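Local coordinates for protein genome packaging NTPase B204 (Sulfolobus turreted icosahedral virus 2, PDB 4KFU) that probably hydrolyses ATP to power the packaging of viral DNA into the capsid, as a P-loop NTPase of the FtsK-HerA superfamily, at residues 154-159 with 166-171. Numbering follows the deposited sequence.
Sequences IIMFYT and RWISKY
Ile168 is the one helix residue that meets the strand side here, and it does so with the branches beyond CB. Its CD1 sits 3.9 Å from SD of Met156, while CG1 and CG2 of Ile168 each stand 4.1 Å from that same sulfur, which therefore rests against all three side-chain carbons beyond CB. The methionine and isoleucine chains pass alongside each other, each heading toward the other's backbone. Met156 has CG anti to its carbonyl carbon (chi1 -70°), stretches out through chi2, then bends at chi3 (-75°), so the sulfur rather than the terminal CE makes the closest approach. From the other end of the segment Thr159 comes tip to tip with the isoleucine, its CG2 4.2 Å from Ile168 CD1. No hydrogen bond crosses between the segments: the joint is apolar, and with the nearest CA atoms, those of Met156 and Ile168, 9.6 Å apart, side chains alone bridge the gap.

In the fold this is the chain turning back on itself. Strand 153-156 lies beside strand 6-10, which leads into the Walker A P-loop, and helix 162-171 packs against one face of that sheet. Ile155 and Phe157 instead point to the other face, against helix 17-31.

Helix 174-179 adds Ala176, against both Met156 and Ile168, and Ala177, against Ile168. The polar half of Thr159 is held: OG1, anti to the backbone N (chi1 -174°), hydrogen-bonds with Glu161 N and Glu164 OE1 near the start of helix 162-171, and the methyl group faces Ile168. Next to it, Tyr158 touches an AMPPCP bound in a second pocket, with Leu183, Lys184 and Gln185, distinct from the one at the P-loop.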
loop_
_atom_site.group_PDB
_atom_site.type_symbol
_atom_site.label_atom_id
_atom_site.label_comp_id
_atom_site.label_asym_id
_atom_site.label_seq_id
_atom_site.Cartn_x
_atom_site.Cartn_y
_atom_site.Cartn_z
ATOM N N ILE A 154 5.009 -7.114 5.230
ATOM C CA ILE A 154 4.786 -7.501 3.839
ATOM C C ILE A 154 3.782 -8.645 3.814
ATOM O O ILE A 154 3.989 -9.684 4.454
ATOM C CB ILE A 154 6.089 -7.909 3.126
ATOM C CG1 ILE A 154 7.138 -6.798 3.250
ATOM C CG2 ILE A 154 5.829 -8.204 1.669
ATOM C CD1 ILE A 154 8.546 -7.233 2.796
ATOM N N ILE A 155 2.690 -8.441 3.083
ATOM C CA ILE A 155 1.631 -9.438 2.993
ATOM C C ILE A 155 1.631 -10.045 1.594
ATOM O O ILE A 155 1.684 -9.319 0.599
ATOM C CB ILE A 155 0.251 -8.826 3.336
ATOM C CG1 ILE A 155 0.214 -8.420 4.816
ATOM C CG2 ILE A 155 -0.873 -9.800 3.001
ATOM C CD1 ILE A 155 -1.086 -7.815 5.274
ATOM N N MET A 156 1.604 -11.377 1.516
ATOM C CA MET A 156 1.675 -12.054 0.222
ATOM C C MET A 156 0.606 -13.126 0.060
ATOM O O MET A 156 0.343 -13.898 0.994
ATOM C CB MET A 156 3.069 -12.675 0.034
ATOM C CG MET A 156 4.164 -11.638 -0.168
ATOM S SD MET A 156 5.826 -12.299 0.062
ATOM C CE MET A 156 5.895 -12.434 1.817
ATOM N N PHE A 157 -0.014 -13.166 -1.121
ATOM C CA PHE A 157 -0.950 -14.249 -1.472
ATOM C C PHE A 157 -0.211 -15.280 -2.324
ATOM O O PHE A 157 0.964 -15.103 -2.633
ATOM C CB PHE A 157 -2.169 -13.706 -2.227
ATOM C CG PHE A 157 -3.064 -12.829 -1.381
ATOM C CD1 PHE A 157 -4.252 -13.322 -0.857
ATOM C CD2 PHE A 157 -2.704 -11.520 -1.084
ATOM C CE1 PHE A 157 -5.089 -12.515 -0.060
ATOM C CE2 PHE A 157 -3.541 -10.698 -0.286
ATOM C CZ PHE A 157 -4.727 -11.208 0.228
ATOM N N TYR A 158 -0.911 -16.334 -2.723
ATOM C CA TYR A 158 -0.307 -17.456 -3.431
ATOM C C TYR A 158 0.543 -17.069 -4.642
ATOM O O TYR A 158 0.117 -16.275 -5.482
ATOM C CB TYR A 158 -1.398 -18.450 -3.884
ATOM C CG TYR A 158 -0.908 -19.400 -4.955
ATOM C CD1 TYR A 158 -0.208 -20.561 -4.615
ATOM C CD2 TYR A 158 -1.132 -19.142 -6.307
ATOM C CE1 TYR A 158 0.269 -21.434 -5.596
ATOM C CE2 TYR A 158 -0.663 -20.017 -7.301
ATOM C CZ TYR A 158 0.032 -21.154 -6.937
ATOM O OH TYR A 158 0.506 -22.010 -7.917
ATOM N N THR A 159 1.736 -17.649 -4.736
ATOM C CA THR A 159 2.447 -17.695 -6.007
ATOM C C THR A 159 3.454 -18.836 -6.070
ATOM O O THR A 159 4.013 -19.233 -5.048
ATOM C CB THR A 159 3.166 -16.360 -6.327
ATOM O OG1 THR A 159 3.716 -16.441 -7.646
ATOM C CG2 THR A 159 4.283 -16.089 -5.322
ATOM N N ARG A 166 12.173 -16.038 -6.409
ATOM C CA ARG A 166 13.566 -15.592 -6.300
ATOM C C ARG A 166 13.657 -14.202 -5.678
ATOM O O ARG A 166 14.565 -13.919 -4.888
ATOM C CB ARG A 166 14.230 -15.584 -7.680
ATOM C CG ARG A 166 15.692 -15.182 -7.652
ATOM C CD ARG A 166 16.305 -15.117 -9.058
ATOM N NE ARG A 166 15.590 -14.197 -9.945
ATOM C CZ ARG A 166 15.760 -12.876 -9.950
ATOM N NH1 ARG A 166 16.615 -12.308 -9.105
ATOM N NH2 ARG A 166 15.072 -12.120 -10.796
ATOM N N TRP A 167 12.732 -13.323 -6.055
ATOM C CA TRP A 167 12.683 -11.974 -5.493
ATOM C C TRP A 167 12.336 -12.043 -4.018
ATOM O O TRP A 167 12.920 -11.339 -3.190
ATOM C CB TRP A 167 11.603 -11.152 -6.206
ATOM C CG TRP A 167 12.101 -10.351 -7.328
ATOM C CD1 TRP A 167 12.664 -10.808 -8.482
ATOM C CD2 TRP A 167 12.084 -8.921 -7.427
ATOM N NE1 TRP A 167 12.993 -9.751 -9.295
ATOM C CE2 TRP A 167 12.645 -8.579 -8.666
ATOM C CE3 TRP A 167 11.626 -7.900 -6.584
ATOM C CZ2 TRP A 167 12.777 -7.256 -9.094
ATOM C CZ3 TRP A 167 11.761 -6.591 -7.001
ATOM C CH2 TRP A 167 12.330 -6.279 -8.246
ATOM N N ILE A 168 11.343 -12.860 -3.700
ATOM C CA ILE A 168 10.929 -13.016 -2.320
ATOM C C ILE A 168 12.111 -13.517 -1.477
ATOM O O ILE A 168 12.388 -12.976 -0.401
ATOM C CB ILE A 168 9.708 -13.974 -2.211
ATOM C CG1 ILE A 168 8.477 -13.344 -2.894
ATOM C CG2 ILE A 168 9.377 -14.275 -0.758
ATOM C CD1 ILE A 168 7.276 -14.313 -2.987
ATOM N N SER A 169 12.818 -14.529 -1.975
ATOM C CA SER A 169 13.961 -15.088 -1.253
ATOM C C SER A 169 15.031 -14.030 -1.025
ATOM O O SER A 169 15.617 -13.938 0.054
ATOM C CB SER A 169 14.587 -16.237 -2.048
ATOM O OG SER A 169 13.661 -17.282 -2.239
ATOM N N LYS A 170 15.281 -13.232 -2.051
ATOM C CA LYS A 170 16.400 -12.290 -2.040
ATOM C C LYS A 170 16.132 -11.011 -1.240
ATOM O O LYS A 170 17.056 -10.458 -0.617
ATOM C CB LYS A 170 16.800 -11.966 -3.495
ATOM C CG LYS A 170 17.985 -10.997 -3.673
ATOM C CD LYS A 170 18.404 -10.958 -5.146
ATOM C CE LYS A 170 19.437 -9.856 -5.446
ATOM N NZ LYS A 170 20.758 -10.119 -4.800
ATOM N N TYR A 171 14.885 -10.542 -1.236
ATOM C CA TYR A 171 14.607 -9.205 -0.692
ATOM C C TYR A 171 13.678 -9.215 0.501
ATOM O O TYR A 171 13.468 -8.179 1.133
ATOM C CB TYR A 171 13.984 -8.291 -1.754
ATOM C CG TYR A 171 14.843 -8.062 -2.957
ATOM C CD1 TYR A 171 16.079 -7.432 -2.847
ATOM C CD2 TYR A 171 14.415 -8.461 -4.213
ATOM C CE1 TYR A 171 16.870 -7.215 -3.971
ATOM C CE2 TYR A 171 15.189 -8.242 -5.336
ATOM C CZ TYR A 171 16.410 -7.614 -5.206
ATOM O OH TYR A 171 17.164 -7.423 -6.325
#